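Local coordinates for protein winged BEAN albumin 1 (Psophocarpus tetragonolobus, PDB 1WBA) that serves as a 2S storage protein of the seed and belongs to the Kunitz-type family of legume protease inhibitors, at residues A117-K122 with K131-P136. Residues are numbered along the deposited sequence; the frame is centred on the assembly and turned at random.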
ATOM      1  N   ALA A 117       5.775  -7.311  -6.091  1.00  6.55           N
ATOM      2  CA  ALA A 117       4.499  -6.655  -6.344  1.00  7.46           C
ATOM      3  C   ALA A 117       3.638  -6.787  -5.117  1.00  6.70           C
ATOM      4  O   ALA A 117       3.926  -7.597  -4.244  1.00  7.38           O
ATOM      5  CB  ALA A 117       3.785  -7.313  -7.548  1.00  5.05           C
ATOM      6  N   PHE A 118       2.571  -5.998  -5.069  1.00  6.37           N
ATOM      7  CA  PHE A 118       1.634  -6.017  -3.958  1.00  5.38           C
ATOM      8  C   PHE A 118       0.454  -6.876  -4.348  1.00  5.06           C
ATOM      9  O   PHE A 118       0.200  -7.032  -5.533  1.00  5.30           O
ATOM     10  CB  PHE A 118       1.135  -4.595  -3.679  1.00  6.52           C
ATOM     11  CG  PHE A 118       2.198  -3.676  -3.162  1.00  6.60           C
ATOM     12  CD1 PHE A 118       2.533  -3.681  -1.819  1.00  7.12           C
ATOM     13  CD2 PHE A 118       2.897  -2.843  -4.025  1.00  6.24           C
ATOM     14  CE1 PHE A 118       3.561  -2.865  -1.334  1.00  7.95           C
ATOM     15  CE2 PHE A 118       3.920  -2.030  -3.553  1.00  8.34           C
ATOM     16  CZ  PHE A 118       4.255  -2.043  -2.200  1.00  6.90           C
ATOM     17  N   THR A 119      -0.204  -7.507  -3.374  1.00  5.81           N
ATOM     18  CA  THR A 119      -1.428  -8.292  -3.648  1.00  6.29           C
ATOM     19  C   THR A 119      -2.445  -7.965  -2.553  1.00  7.04           C
ATOM     20  O   THR A 119      -2.094  -7.389  -1.511  1.00  6.56           O
ATOM     21  CB  THR A 119      -1.210  -9.840  -3.704  1.00  3.32           C
ATOM     22  OG1 THR A 119      -0.813 -10.330  -2.426  1.00  7.22           O
ATOM     23  CG2 THR A 119      -0.166 -10.214  -4.719  1.00  6.18           C
ATOM     24  N   ILE A 120      -3.696  -8.337  -2.780  1.00  4.86           N
ATOM     25  CA  ILE A 120      -4.761  -8.072  -1.820  1.00  3.18           C
ATOM     26  C   ILE A 120      -5.458  -9.379  -1.475  1.00  5.64           C
ATOM     27  O   ILE A 120      -5.665 -10.218  -2.361  1.00  6.69           O
ATOM     28  CB  ILE A 120      -5.846  -7.141  -2.442  1.00  3.35           C
ATOM     29  CG1 ILE A 120      -5.259  -5.768  -2.783  1.00  5.10           C
ATOM     30  CG2 ILE A 120      -7.029  -7.019  -1.504  1.00  3.97           C
ATOM     31  CD1 ILE A 120      -6.129  -4.908  -3.695  1.00  4.55           C
ATOM     32  N   GLN A 121      -5.795  -9.560  -0.200  1.00  4.19           N
ATOM     33  CA  GLN A 121      -6.521 -10.739   0.271  1.00  5.44           C
ATOM     34  C   GLN A 121      -7.543 -10.251   1.281  1.00  5.82           C
ATOM     35  O   GLN A 121      -7.390  -9.154   1.811  1.00  4.68           O
ATOM     36  CB  GLN A 121      -5.603 -11.708   0.992  1.00  5.51           C
ATOM     37  CG  GLN A 121      -4.791 -12.581   0.107  1.00  5.71           C
ATOM     38  CD  GLN A 121      -4.149 -13.702   0.872  1.00  6.65           C
ATOM     39  OE1 GLN A 121      -4.284 -13.806   2.092  1.00 10.09           O
ATOM     40  NE2 GLN A 121      -3.413 -14.530   0.177  1.00  6.94           N
ATOM     41  N   LYS A 122      -8.591 -11.035   1.533  1.00  7.31           N
ATOM     42  CA  LYS A 122      -9.598 -10.668   2.526  1.00  9.72           C
ATOM     43  C   LYS A 122      -8.859 -10.433   3.830  1.00 10.56           C
ATOM     44  O   LYS A 122      -7.992 -11.227   4.196  1.00 11.33           O
ATOM     45  CB  LYS A 122     -10.593 -11.800   2.739  1.00 13.65           C
ATOM     46  CG  LYS A 122     -11.570 -11.938   1.624  1.00 18.91           C
ATOM     47  CD  LYS A 122     -12.538 -13.076   1.878  1.00 17.69           C
ATOM     48  CE  LYS A 122     -13.357 -13.353   0.619  1.00 21.18           C
ATOM     49  NZ  LYS A 122     -12.519 -13.902  -0.507  1.00 19.09           N
ATOM     50  N   LYS A 131      -6.499  -6.876   3.327  1.00  7.74           N
ATOM     51  CA  LYS A 131      -5.152  -6.641   3.835  1.00  8.24           C
ATOM     52  C   LYS A 131      -4.270  -6.633   2.605  1.00  7.90           C
ATOM     53  O   LYS A 131      -4.642  -7.183   1.563  1.00  7.19           O
ATOM     54  CB  LYS A 131      -4.706  -7.725   4.817  1.00  6.82           C
ATOM     55  CG  LYS A 131      -4.567  -9.086   4.222  1.00  9.42           C
ATOM     56  CD  LYS A 131      -4.039 -10.033   5.249  1.00 11.22           C
ATOM     57  CE  LYS A 131      -4.104 -11.439   4.735  1.00 15.49           C
ATOM     58  NZ  LYS A 131      -3.417 -12.373   5.660  1.00 23.53           N
ATOM     59  N   LEU A 132      -3.121  -5.975   2.719  1.00  8.41           N
ATOM     60  CA  LEU A 132      -2.156  -5.859   1.618  1.00  8.05           C
ATOM     61  C   LEU A 132      -0.936  -6.724   1.913  1.00  6.44           C
ATOM     62  O   LEU A 132      -0.509  -6.824   3.058  1.00  7.38           O
ATOM     63  CB  LEU A 132      -1.738  -4.392   1.444  1.00  8.72           C
ATOM     64  CG  LEU A 132      -2.846  -3.376   1.138  1.00 14.73           C
ATOM     65  CD1 LEU A 132      -2.256  -1.968   1.051  1.00 17.79           C
ATOM     66  CD2 LEU A 132      -3.550  -3.726  -0.152  1.00 16.25           C
ATOM     67  N   LEU A 133      -0.407  -7.383   0.892  1.00  6.50           N
ATOM     68  CA  LEU A 133       0.765  -8.213   1.078  1.00  4.96           C
ATOM     69  C   LEU A 133       1.794  -7.764   0.057  1.00  3.92           C
ATOM     70  O   LEU A 133       1.466  -7.068  -0.903  1.00  4.39           O
ATOM     71  CB  LEU A 133       0.430  -9.698   0.859  1.00  7.49           C
ATOM     72  CG  LEU A 133      -0.624 -10.335   1.794  1.00  8.18           C
ATOM     73  CD1 LEU A 133      -1.928 -10.486   1.087  1.00 10.04           C
ATOM     74  CD2 LEU A 133      -0.158 -11.646   2.308  1.00 11.33           C
ATOM     75  N   PHE A 134       3.049  -8.080   0.315  1.00  4.90           N
ATOM     76  CA  PHE A 134       4.100  -7.766  -0.633  1.00  5.01           C
ATOM     77  C   PHE A 134       4.726  -9.099  -0.989  1.00  5.08           C
ATOM     78  O   PHE A 134       5.127  -9.876  -0.120  1.00  5.41           O
ATOM     79  CB  PHE A 134       5.155  -6.809  -0.069  1.00  7.26           C
ATOM     80  CG  PHE A 134       6.266  -6.543  -1.030  1.00  7.47           C
ATOM     81  CD1 PHE A 134       6.050  -5.759  -2.152  1.00  8.66           C
ATOM     82  CD2 PHE A 134       7.521  -7.112  -0.838  1.00  8.56           C
ATOM     83  CE1 PHE A 134       7.071  -5.546  -3.083  1.00  8.93           C
ATOM     84  CE2 PHE A 134       8.546  -6.902  -1.768  1.00  9.53           C
ATOM     85  CZ  PHE A 134       8.318  -6.123  -2.889  1.00  7.47           C
ATOM     86  N   CYS A 135       4.810  -9.354  -2.281  1.00  5.00           N
ATOM     87  CA  CYS A 135       5.345 -10.610  -2.771  1.00  6.67           C
ATOM     88  C   CYS A 135       6.589 -10.343  -3.578  1.00  4.82           C
ATOM     89  O   CYS A 135       6.518  -9.963  -4.738  1.00  5.98           O
ATOM     90  CB  CYS A 135       4.296 -11.316  -3.641  1.00  6.25           C
ATOM     91  SG  CYS A 135       2.736 -11.706  -2.761  1.00  7.94           S
ATOM     92  N   PRO A 136       7.762 -10.497  -2.952  1.00  8.17           N
ATOM     93  CA  PRO A 136       9.015 -10.263  -3.666  1.00  9.33           C
ATOM     94  C   PRO A 136       9.188 -11.335  -4.715  1.00 11.77           C
ATOM     95  O   PRO A 136       8.600 -12.420  -4.607  1.00 10.32           O
ATOM     96  CB  PRO A 136      10.070 -10.370  -2.572  1.00  9.81           C
ATOM     97  CG  PRO A 136       9.434 -11.223  -1.534  1.00 14.43           C
ATOM     98  CD  PRO A 136       8.006 -10.782  -1.528  1.00  8.24           C
TER
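Strands 117-122 and 131-136 form an antiparallel beta hairpin of the Kunitz-type beta-trefoil fold, in which Phe118 and Phe134, Ile120 and Leu132 project into the core while Ala117, Thr119, Gln121, Lys131, Leu133 and Cys135 line the other face. Six backbone hydrogen bonds link Ala117, Thr119 and Gln121 with Cys135, Leu133 and Lys131; the shortest, Cys135 N to Ala117 O, is 2.8 Å and nearly straight at 173°. At the non-hydrogen-bonded pair beside it the rings of Phe118 and Phe134 stack edge-to-face, their planes at 61° and their centroids 5.4 Å apart. Phe134, its CG anti to the backbone N (chi1 177°), brings CD1 over the rim of one face of the Phe118 ring, 3.9 Å from CE1 of Phe118. Val94 touches both side chains, and Ile80 and Ile144 also meet Phe118. An alanine in place of Phe118 would probably leave the edge of Phe134 without its aromatic face and open a gap toward these three side chains. Farther along, Ile120 and Leu132 lie side by side, CG1 of Ile120 3.7 Å from CD2 of Leu132. On the other face CD1 of Leu133 touches both OG1 of Thr119 and CG of Gln121, the latter at 3.7 Å. The methyl CG2 of Thr119 rests 3.8 Å from SG of Cys135, whose disulfide to Cys141 closes the loop leading into strand 142-148. The apolar face can thus be buried against strands 78-82 and 92-97 while hydrogen bonds pair the backbones, and the disulfide adds a covalent tie on the other face.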